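Local coordinates for type C neurotoxin (Clostridium botulinum, PDB 3PME), which probably binds gangliosides and membrane lipids at the nerve-cell surface, being the receptor-binding domain of a botulinum C/D mosaic neurotoxin, at residues A[135-139]-A[409-413]; A[225-231]-A[404-409]; A[255-259]-A[383-387]; A[303-308]-A[335-341]. All coordinates share one frame; numbering follows the deposited sequence.

Interaction 1: residues A[135-139]-A[409-413]; sequences GYTNK and DPGWV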
# COMPACT_ATOMS: atom_id res chain seq x y z
N GLY A 135 2.55 0.78 -11.28
CA GLY A 135 2.17 2.09 -10.76
C GLY A 135 1.49 2.03 -9.41
O GLY A 135 1.53 1.01 -8.72
N TYR A 136 0.84 3.13 -9.04
CA TYR A 136 0.25 3.27 -7.71
C TYR A 136 -1.28 3.33 -7.71
O TYR A 136 -1.88 3.77 -6.73
CB TYR A 136 0.75 4.55 -7.02
CG TYR A 136 2.26 4.71 -6.96
CD1 TYR A 136 2.98 4.27 -5.85
CD2 TYR A 136 2.95 5.31 -8.00
CE1 TYR A 136 4.36 4.42 -5.79
CE2 TYR A 136 4.33 5.47 -7.95
CZ TYR A 136 5.02 5.02 -6.84
OH TYR A 136 6.39 5.19 -6.81
N THR A 137 -1.92 2.90 -8.79
CA THR A 137 -3.38 2.89 -8.82
C THR A 137 -3.93 2.06 -7.65
O THR A 137 -3.58 0.89 -7.50
CB THR A 137 -3.92 2.35 -10.16
OG1 THR A 137 -3.46 3.18 -11.23
CG2 THR A 137 -5.44 2.37 -10.14
N ASN A 138 -4.78 2.69 -6.84
CA ASN A 138 -5.38 2.10 -5.64
C ASN A 138 -4.40 1.60 -4.59
O ASN A 138 -4.74 0.74 -3.76
CB ASN A 138 -6.37 0.97 -6.00
CG ASN A 138 -7.32 0.66 -4.86
OD1 ASN A 138 -7.86 1.58 -4.23
ND2 ASN A 138 -7.55 -0.63 -4.60
N LYS A 139 -3.18 2.12 -4.61
CA LYS A 139 -2.18 1.78 -3.62
C LYS A 139 -1.92 2.99 -2.74
O LYS A 139 -1.88 4.11 -3.24
CB LYS A 139 -0.86 1.34 -4.28
CG LYS A 139 -1.00 0.09 -5.11
CD LYS A 139 0.33 -0.34 -5.69
CE LYS A 139 0.13 -1.55 -6.60
NZ LYS A 139 1.33 -1.80 -7.43
N ASP A 409 -10.35 -5.42 -2.82
CA ASP A 409 -10.39 -4.12 -2.17
C ASP A 409 -11.44 -3.26 -2.89
O ASP A 409 -11.56 -3.34 -4.10
CB ASP A 409 -8.99 -3.49 -2.25
CG ASP A 409 -8.90 -2.13 -1.57
OD1 ASP A 409 -8.48 -2.06 -0.39
OD2 ASP A 409 -9.26 -1.15 -2.22
N PRO A 410 -12.20 -2.45 -2.14
CA PRO A 410 -13.29 -1.69 -2.77
C PRO A 410 -12.79 -0.65 -3.79
O PRO A 410 -13.57 -0.18 -4.63
CB PRO A 410 -13.97 -0.98 -1.60
CG PRO A 410 -12.96 -0.98 -0.50
CD PRO A 410 -12.14 -2.23 -0.69
N GLY A 411 -11.50 -0.33 -3.74
CA GLY A 411 -10.89 0.60 -4.69
C GLY A 411 -10.45 -0.04 -6.00
O GLY A 411 -9.89 0.61 -6.88
N TRP A 412 -10.72 -1.33 -6.16
CA TRP A 412 -10.35 -2.03 -7.37
C TRP A 412 -11.37 -3.14 -7.63
O TRP A 412 -11.33 -4.21 -7.02
CB TRP A 412 -8.92 -2.59 -7.28
CG TRP A 412 -8.44 -3.21 -8.57
CD1 TRP A 412 -8.88 -4.38 -9.12
CD2 TRP A 412 -7.43 -2.70 -9.45
NE1 TRP A 412 -8.20 -4.63 -10.30
CE2 TRP A 412 -7.31 -3.61 -10.52
CE3 TRP A 412 -6.61 -1.56 -9.44
CZ2 TRP A 412 -6.41 -3.42 -11.57
CZ3 TRP A 412 -5.71 -1.37 -10.48
CH2 TRP A 412 -5.62 -2.29 -11.54
N VAL A 413 -12.31 -2.84 -8.51
CA VAL A 413 -13.45 -3.74 -8.70
C VAL A 413 -13.29 -4.54 -9.98
O VAL A 413 -12.99 -3.98 -11.03
CB VAL A 413 -14.77 -2.95 -8.74
CG1 VAL A 413 -15.91 -3.85 -9.17
CG2 VAL A 413 -15.05 -2.34 -7.38

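Interaction 2: residues A[225-231]-A[404-409]; sequences DYWGNPL and KFISRD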
# COMPACT_ATOMS: atom_id res chain seq x y z
N ASP A 225 -0.73 -5.79 2.46
CA ASP A 225 -1.26 -6.40 1.24
C ASP A 225 -0.79 -5.60 0.02
O ASP A 225 -0.03 -4.62 0.14
CB ASP A 225 -2.79 -6.60 1.30
CG ASP A 225 -3.60 -5.30 1.22
OD1 ASP A 225 -3.05 -4.23 0.85
OD2 ASP A 225 -4.81 -5.35 1.52
N TYR A 226 -1.23 -6.03 -1.15
CA TYR A 226 -0.82 -5.48 -2.43
C TYR A 226 -1.06 -3.98 -2.51
O TYR A 226 -0.29 -3.25 -3.15
CB TYR A 226 -1.61 -6.20 -3.53
CG TYR A 226 -1.31 -5.78 -4.94
CD1 TYR A 226 -0.18 -6.25 -5.60
CD2 TYR A 226 -2.16 -4.91 -5.62
CE1 TYR A 226 0.10 -5.86 -6.90
CE2 TYR A 226 -1.90 -4.54 -6.92
CZ TYR A 226 -0.77 -5.01 -7.55
OH TYR A 226 -0.49 -4.61 -8.84
N TRP A 227 -2.12 -3.52 -1.87
CA TRP A 227 -2.53 -2.11 -1.93
C TRP A 227 -1.86 -1.25 -0.87
O TRP A 227 -2.07 -0.04 -0.84
CB TRP A 227 -4.05 -2.02 -1.70
CG TRP A 227 -4.80 -3.03 -2.49
CD1 TRP A 227 -5.44 -4.15 -2.01
CD2 TRP A 227 -4.98 -3.05 -3.91
NE1 TRP A 227 -6.01 -4.85 -3.04
CE2 TRP A 227 -5.75 -4.19 -4.22
CE3 TRP A 227 -4.56 -2.21 -4.95
CZ2 TRP A 227 -6.10 -4.51 -5.53
CZ3 TRP A 227 -4.92 -2.53 -6.25
CH2 TRP A 227 -5.68 -3.67 -6.53
N GLY A 228 -1.09 -1.86 0.01
CA GLY A 228 -0.53 -1.15 1.15
C GLY A 228 -1.37 -1.11 2.42
O GLY A 228 -1.04 -0.42 3.38
N ASN A 229 -2.47 -1.86 2.44
CA ASN A 229 -3.29 -2.02 3.64
C ASN A 229 -2.61 -3.03 4.57
O ASN A 229 -1.84 -3.87 4.12
CB ASN A 229 -4.67 -2.61 3.30
CG ASN A 229 -5.41 -1.85 2.22
OD1 ASN A 229 -5.46 -0.63 2.22
ND2 ASN A 229 -6.01 -2.60 1.29
N PRO A 230 -2.93 -2.99 5.87
CA PRO A 230 -2.43 -4.06 6.75
C PRO A 230 -2.91 -5.43 6.29
O PRO A 230 -4.09 -5.60 5.96
CB PRO A 230 -3.04 -3.71 8.11
CG PRO A 230 -3.17 -2.19 8.04
CD PRO A 230 -3.64 -1.94 6.63
N LEU A 231 -1.98 -6.38 6.28
CA LEU A 231 -2.30 -7.78 6.00
C LEU A 231 -2.97 -8.35 7.24
O LEU A 231 -2.58 -8.00 8.36
CB LEU A 231 -1.01 -8.55 5.67
CG LEU A 231 -1.21 -9.87 4.92
CD1 LEU A 231 -1.55 -9.60 3.45
CD2 LEU A 231 0.05 -10.71 5.03
N LYS A 404 3.49 -11.02 -2.73
CA LYS A 404 2.44 -10.04 -2.47
C LYS A 404 1.12 -10.76 -2.31
O LYS A 404 0.96 -11.91 -2.74
CB LYS A 404 2.36 -9.01 -3.60
CG LYS A 404 3.59 -8.13 -3.74
CD LYS A 404 3.35 -7.10 -4.83
CE LYS A 404 4.42 -6.02 -4.84
NZ LYS A 404 4.06 -4.92 -5.77
N PHE A 405 0.18 -10.08 -1.67
CA PHE A 405 -1.10 -10.67 -1.31
C PHE A 405 -2.21 -9.74 -1.75
O PHE A 405 -2.40 -8.64 -1.19
CB PHE A 405 -1.14 -10.93 0.19
CG PHE A 405 -0.13 -11.93 0.65
CD1 PHE A 405 -0.43 -13.28 0.65
CD2 PHE A 405 1.14 -11.53 1.06
CE1 PHE A 405 0.51 -14.22 1.06
CE2 PHE A 405 2.09 -12.46 1.46
CZ PHE A 405 1.77 -13.81 1.47
N ILE A 406 -2.96 -10.16 -2.77
CA ILE A 406 -3.97 -9.26 -3.33
C ILE A 406 -5.32 -9.51 -2.70
O ILE A 406 -5.92 -10.56 -2.93
CB ILE A 406 -4.09 -9.40 -4.85
CG1 ILE A 406 -2.72 -9.21 -5.52
CG2 ILE A 406 -5.09 -8.39 -5.39
CD1 ILE A 406 -2.76 -9.48 -7.01
N SER A 407 -5.80 -8.56 -1.92
CA SER A 407 -7.15 -8.63 -1.36
C SER A 407 -8.16 -8.04 -2.34
O SER A 407 -7.81 -7.18 -3.18
CB SER A 407 -7.19 -7.84 -0.05
OG SER A 407 -6.72 -6.50 -0.30
N ARG A 408 -9.41 -8.48 -2.24
CA ARG A 408 -10.48 -7.82 -2.96
C ARG A 408 -10.78 -6.52 -2.22
O ARG A 408 -11.34 -6.52 -1.13
CB ARG A 408 -11.71 -8.72 -3.06
CG ARG A 408 -11.40 -9.97 -3.88
CD ARG A 408 -12.66 -10.73 -4.22
NE ARG A 408 -13.44 -10.06 -5.26
CZ ARG A 408 -13.58 -10.50 -6.50
NH1 ARG A 408 -13.00 -11.64 -6.87
NH2 ARG A 408 -14.31 -9.82 -7.37
N ASP A 409 -10.35 -5.42 -2.82
CA ASP A 409 -10.39 -4.12 -2.17
C ASP A 409 -11.44 -3.26 -2.89
O ASP A 409 -11.56 -3.34 -4.10
CB ASP A 409 -8.99 -3.49 -2.25
CG ASP A 409 -8.90 -2.13 -1.57
OD1 ASP A 409 -8.48 -2.06 -0.39
OD2 ASP A 409 -9.26 -1.15 -2.22
O HOH W 1 2.11 -3.39 -4.51

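Interaction 3: residues A[255-259]-A[383-387]; sequences ILVLV and AYTPV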
# COMPACT_ATOMS: atom_id res chain seq x y z
N ILE A 255 1.60 -31.40 -6.16
CA ILE A 255 2.37 -30.24 -5.70
C ILE A 255 1.65 -28.98 -6.16
O ILE A 255 0.63 -29.05 -6.86
CB ILE A 255 3.81 -30.25 -6.23
CG1 ILE A 255 3.81 -30.07 -7.74
CG2 ILE A 255 4.55 -31.52 -5.80
CD1 ILE A 255 5.07 -29.43 -8.26
N LEU A 256 2.15 -27.83 -5.74
CA LEU A 256 1.57 -26.58 -6.19
C LEU A 256 2.43 -25.97 -7.30
O LEU A 256 3.66 -26.00 -7.25
CB LEU A 256 1.50 -25.60 -5.02
CG LEU A 256 0.60 -26.01 -3.87
CD1 LEU A 256 0.73 -24.99 -2.74
CD2 LEU A 256 -0.84 -26.13 -4.35
N VAL A 257 1.76 -25.43 -8.31
CA VAL A 257 2.46 -24.72 -9.38
C VAL A 257 1.74 -23.41 -9.66
O VAL A 257 0.63 -23.20 -9.16
CB VAL A 257 2.55 -25.56 -10.67
CG1 VAL A 257 3.43 -26.79 -10.47
CG2 VAL A 257 1.16 -25.91 -11.15
N LEU A 258 2.36 -22.55 -10.47
CA LEU A 258 1.76 -21.27 -10.82
C LEU A 258 1.24 -21.32 -12.25
O LEU A 258 2.01 -21.47 -13.20
CB LEU A 258 2.79 -20.14 -10.67
CG LEU A 258 3.54 -20.09 -9.33
CD1 LEU A 258 4.49 -18.88 -9.25
CD2 LEU A 258 2.57 -20.09 -8.16
N VAL A 259 -0.07 -21.18 -12.39
CA VAL A 259 -0.76 -21.30 -13.67
C VAL A 259 -1.25 -19.93 -14.15
O VAL A 259 -1.77 -19.13 -13.37
CB VAL A 259 -1.98 -22.22 -13.51
CG1 VAL A 259 -2.80 -22.27 -14.79
CG2 VAL A 259 -1.53 -23.62 -13.07
N ALA A 383 7.79 -26.23 -14.98
CA ALA A 383 6.62 -25.51 -14.48
C ALA A 383 7.09 -24.28 -13.71
O ALA A 383 8.15 -24.30 -13.10
CB ALA A 383 5.78 -26.42 -13.57
N TYR A 384 6.29 -23.22 -13.73
CA TYR A 384 6.52 -22.11 -12.81
C TYR A 384 6.10 -22.63 -11.44
O TYR A 384 4.96 -23.09 -11.28
CB TYR A 384 5.68 -20.90 -13.20
CG TYR A 384 6.08 -20.24 -14.50
CD1 TYR A 384 5.67 -20.76 -15.72
CD2 TYR A 384 6.82 -19.06 -14.50
CE1 TYR A 384 6.02 -20.12 -16.92
CE2 TYR A 384 7.18 -18.43 -15.68
CZ TYR A 384 6.77 -18.97 -16.88
OH TYR A 384 7.10 -18.34 -18.06
N THR A 385 7.01 -22.58 -10.48
CA THR A 385 6.81 -23.33 -9.23
C THR A 385 7.19 -22.49 -8.03
O THR A 385 8.27 -21.89 -8.01
CB THR A 385 7.68 -24.61 -9.22
OG1 THR A 385 7.51 -25.33 -10.45
CG2 THR A 385 7.31 -25.51 -8.03
N PRO A 386 6.31 -22.43 -7.01
CA PRO A 386 6.73 -21.89 -5.71
C PRO A 386 7.48 -23.00 -4.97
O PRO A 386 6.97 -24.13 -4.87
CB PRO A 386 5.40 -21.58 -5.02
CG PRO A 386 4.46 -22.66 -5.55
CD PRO A 386 4.94 -22.96 -6.98
N VAL A 387 8.67 -22.69 -4.48
CA VAL A 387 9.52 -23.68 -3.82
C VAL A 387 10.14 -23.10 -2.56
O VAL A 387 10.25 -21.88 -2.43
CB VAL A 387 10.68 -24.18 -4.75
CG1 VAL A 387 10.13 -25.02 -5.90
CG2 VAL A 387 11.51 -23.01 -5.26
O HOH W 2 5.53 -26.43 -5.30
O HOH W 3 3.55 -23.56 -14.54

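Interaction 4: residues A[303-308]-A[335-341]; sequences EYMIIR and LGNYGIG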
# COMPACT_ATOMS: atom_id res chain seq x y z
N GLU A 303 -10.86 -27.98 2.63
CA GLU A 303 -9.84 -27.08 3.18
C GLU A 303 -8.51 -27.81 3.35
O GLU A 303 -8.45 -28.89 3.94
CB GLU A 303 -10.31 -26.53 4.53
CG GLU A 303 -9.39 -25.45 5.10
CD GLU A 303 -9.95 -24.78 6.34
OE1 GLU A 303 -10.84 -25.37 7.01
OE2 GLU A 303 -9.50 -23.65 6.65
N TYR A 304 -7.44 -27.22 2.82
CA TYR A 304 -6.12 -27.81 2.93
C TYR A 304 -5.18 -26.81 3.56
O TYR A 304 -5.43 -25.60 3.51
CB TYR A 304 -5.56 -28.12 1.54
CG TYR A 304 -6.35 -29.14 0.76
CD1 TYR A 304 -6.05 -30.50 0.86
CD2 TYR A 304 -7.41 -28.75 -0.05
CE1 TYR A 304 -6.77 -31.45 0.15
CE2 TYR A 304 -8.15 -29.69 -0.76
CZ TYR A 304 -7.82 -31.03 -0.66
OH TYR A 304 -8.54 -31.96 -1.37
N MET A 305 -4.09 -27.30 4.15
CA MET A 305 -2.99 -26.42 4.52
C MET A 305 -1.79 -26.67 3.61
O MET A 305 -1.59 -27.78 3.13
CB MET A 305 -2.59 -26.58 5.99
CG MET A 305 -1.99 -27.92 6.32
SD MET A 305 -1.56 -28.01 8.08
CE MET A 305 -0.41 -26.66 8.21
N ILE A 306 -1.03 -25.62 3.32
CA ILE A 306 0.16 -25.76 2.51
C ILE A 306 1.32 -26.26 3.36
O ILE A 306 1.57 -25.74 4.45
CB ILE A 306 0.55 -24.42 1.85
CG1 ILE A 306 -0.57 -23.97 0.90
CG2 ILE A 306 1.88 -24.56 1.10
CD1 ILE A 306 -0.29 -22.62 0.22
N ILE A 307 2.02 -27.28 2.87
CA ILE A 307 3.20 -27.77 3.56
C ILE A 307 4.38 -27.84 2.63
O ILE A 307 4.21 -27.88 1.42
CB ILE A 307 2.97 -29.17 4.17
CG1 ILE A 307 2.65 -30.20 3.06
CG2 ILE A 307 1.85 -29.11 5.20
CD1 ILE A 307 2.77 -31.66 3.52
N ARG A 308 5.57 -27.81 3.20
CA ARG A 308 6.80 -28.08 2.46
C ARG A 308 6.92 -29.59 2.25
O ARG A 308 6.60 -30.37 3.14
CB ARG A 308 7.99 -27.60 3.28
CG ARG A 308 9.21 -27.24 2.47
CD ARG A 308 10.47 -27.32 3.34
NE ARG A 308 10.87 -28.72 3.45
CZ ARG A 308 11.87 -29.17 4.18
NH1 ARG A 308 12.13 -30.47 4.18
NH2 ARG A 308 12.62 -28.34 4.90
N LEU A 335 -5.52 -30.82 9.04
CA LEU A 335 -5.25 -29.46 9.48
C LEU A 335 -4.76 -29.40 10.93
O LEU A 335 -5.26 -30.12 11.79
CB LEU A 335 -6.51 -28.60 9.32
CG LEU A 335 -7.17 -28.61 7.94
CD1 LEU A 335 -8.44 -27.77 7.98
CD2 LEU A 335 -6.22 -28.09 6.87
N GLY A 336 -3.80 -28.53 11.19
CA GLY A 336 -3.26 -28.35 12.53
C GLY A 336 -1.93 -27.62 12.50
O GLY A 336 -1.43 -27.28 11.43
N ASN A 337 -1.36 -27.38 13.68
CA ASN A 337 -0.08 -26.68 13.80
C ASN A 337 1.10 -27.59 13.49
O ASN A 337 2.02 -27.69 14.30
CB ASN A 337 0.11 -26.11 15.21
CG ASN A 337 -0.46 -24.72 15.36
OD1 ASN A 337 0.04 -23.92 16.16
ND2 ASN A 337 -1.50 -24.42 14.61
N TYR A 338 1.08 -28.25 12.34
CA TYR A 338 2.17 -29.12 11.93
C TYR A 338 3.41 -28.32 11.51
O TYR A 338 3.32 -27.43 10.67
CB TYR A 338 1.73 -30.01 10.77
CG TYR A 338 0.63 -30.98 11.14
CD1 TYR A 338 0.94 -32.20 11.72
CD2 TYR A 338 -0.70 -30.68 10.91
CE1 TYR A 338 -0.05 -33.10 12.06
CE2 TYR A 338 -1.70 -31.57 11.24
CZ TYR A 338 -1.37 -32.78 11.82
OH TYR A 338 -2.36 -33.67 12.16
N GLY A 339 4.55 -28.64 12.10
CA GLY A 339 5.77 -27.88 11.85
C GLY A 339 6.11 -27.71 10.38
O GLY A 339 6.59 -26.65 9.95
N ILE A 340 5.86 -28.75 9.61
CA ILE A 340 6.19 -28.77 8.18
C ILE A 340 5.38 -27.72 7.40
O ILE A 340 5.75 -27.35 6.28
CB ILE A 340 5.99 -30.20 7.58
CG1 ILE A 340 6.56 -30.29 6.16
CG2 ILE A 340 4.52 -30.59 7.57
CD1 ILE A 340 8.06 -30.35 6.08
N GLY A 341 4.30 -27.24 8.00
CA GLY A 341 3.45 -26.22 7.39
C GLY A 341 3.47 -24.88 8.10
O GLY A 341 2.59 -24.05 7.89
O HOH W 4 0.65 -23.79 6.04

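Interaction 1: residues A[135-139]-A[409-413]
Asn138 turns its CG opposite its own backbone N (chi1 -161°), and Asp409 on the facing loop does likewise (chi1 -178°), which brings amide and carboxylate together between the two turns. Asn138 ND2 donates to Asp409 OD2 over 3.0 Å in a nearly straight bond of 169°. The acceptor lies in the amide plane, yet the amide approaches OD2 from above the carboxylate plane. From the opposite face of that plane the backbone N of Gly411 reaches the same OD2 at 2.8 Å, closing an Asx turn within the type I turn from Asp409 to Trp412. Lys76 adds a salt bridge to OD2 and a hydrogen bond to Asn138 OD1, so one buried oxygen is gripped by three donors and its charge is probably balanced by the lysine. Asn138 OD1 also comes to 3.2 Å from Gly411 CA, a close approach at a residue with no side chain. Beside this polar patch, Trp412 brings the edge of its indole to Asn138 CB, while Thr137 CG2 touches its CZ3 at 3.8 Å, the two side chains crossing at about a right angle. Asn138 itself occupies the third position of the type II turn from Tyr136 to Lys139. The contact joins a loop of the lectin-like N-terminal half, between strands 120-126 and 141-148, to the tail that follows strand 403-406 of the trefoil half. Lys79 of helix 79-82 makes a cation-pi contact with Trp412, and Trp194 of strand 193-201 packs on Asn138 and Pro410.

Interaction 2: residues A[225-231]-A[404-409]
Trp227 stands with its indole between two neighbours: Tyr226 CD2 lies over one face, and Asp409 CB over the other in a CH-pi contact, 3.7 Å from the centroid of the five-membered ring of Trp227. At the ring edge, NE1 of Trp227 points in plane to Ser407 O, 2.9 Å away. Tyr226 runs alongside Ile406 in the same direction, with Ile406 CD1 over a face of the phenol ring. Leu231 crosses Phe405, placing CD2 over the face of its ring and CD1 3.5 Å from Phe405 CB. Asn229 holds its amide only 14° from the carboxylate plane of Asp409, and its ND2 is shared between Asp409 OD1 and Asp225 OD2, 3.0 Å from each; its OD1 is taken by Trp140. Asp225 CG sits between its backbone N and carbonyl carbon (chi1 71°), turning the carboxylate back over its own turn. Asp225 OD2 receives the Asn229 amide on its syn lone pair and Ser407 OG, at 2.9 Å, from above the plane. Asp225 OD1 accepts the backbone N of Trp227 and of Asn229 from opposite faces. The Trp227 bond makes an Asx turn at the start of the type I turn Asp225-Gly228, in a loop tied to the trefoil domain's closing strand, 403-406.

Interaction 3: residues A[255-259]-A[383-387]
Leu258 N donates to Tyr384 O in a bond of 2.8 Å that is almost straight at 171°, the one direct hydrogen bond between segments 255-259 and 383-387, in the beta-trefoil domain. Their directions differ by 126°, well short of antiparallel, so they touch at a crossing: strand 255-260 pairs with 247-252 in a hairpin, whereas strand 383-389 runs between 326-332 and 366-373. Water takes over as the strands diverge. On one side a water donates to Leu258 O and accepts from Tyr384 N, 2.9 Å from each; on the other, a second water sits between Leu256 O and Pro386 O. Pro386 has no N-H to offer, and its ring carbon CD instead approaches Leu256 O to 3.3 Å. Leu258 and Pro386 pass each other head to tail, CD2 of Leu258 lying 3.9 Å from CD of Pro386. Nearby, Val257 CG1 rests against Ala383 CB at the same 3.9 Å. Tyr384 CB lies beside Leu258 CB; with CG opposite the carbonyl carbon (chi1 -68°) the ring is carried off to Tyr244, met edge-to-face, and into a cation-pi contact with Arg247. Thr385 turns back along its own strand, where OG1 reaches Ala383 O at 2.9 Å from well above the carbonyl plane.

Interaction 4: residues A[303-308]-A[335-341]
Met305 meets the ring of Tyr338 at its edge: SD lies 5.3 Å from the ring centroid of Tyr338 and 75° off the ring normal, a Met-aromatic contact in which the sulfur stays near the ring plane. A second flat group, the guanidinium of Arg308, has Ile340 CD1 over one face and is also in cation-pi contact with Tyr327. In Met305, CG set between the backbone N and the carbonyl carbon (chi1 67°), with the chain extended at chi2, sends SD to 3.4 Å from Gly336 O; the turn about CG-SD then lays CE near Gly341 CA. Leu335 covers the start of the strand with its two branches. Its CD2 lies 3.5 Å from Met305 N, while CD1 touches Glu303 OE1 at a right-angled crossing of the two side chains; OE2 of Glu303 is bonded to His296. At the far end Ile340 lies across the strand, nearly at right angles to the Arg308 side chain, with CG1 only 3.0 Å from Arg308 O and CG2 3.9 Å from Ile307 CG2. There the backbone closes the contact: Arg308 N donates to Ile340 O at 3.1 Å and 174°. A water also sits between Ile306 O and Gly341 O. The segment 335-341, between strands 326-332 and 343-347 of the trefoil sheet, thus lies along strand 302-308. With a single direct hydrogen bond across it and no salt bridge, the contact depends mainly on hydrocarbon and sulfur surface, so shape rather than charge probably sets how the loop lies on the strand.

Overall arrangement
Interactions 1 and 2 form one buried cluster near the centre of the chain, sharing Asp409 and touching through Trp412 and Trp227. Interaction 1 joins the two halves of the molecule, while interaction 2 works within the trefoil half just behind that junction; both rely on carboxylates with several donors and on indole packing. Interactions 3 and 4 lie farther out, their centres about 17 Å apart, and reach the same trefoil sheet, meeting where Leu256 packs on Ile306. Each has a single direct backbone hydrogen bond, helped by water and apolar side chains. Interaction 3 is mostly buried, whereas interaction 4 opens toward the surface along its loop.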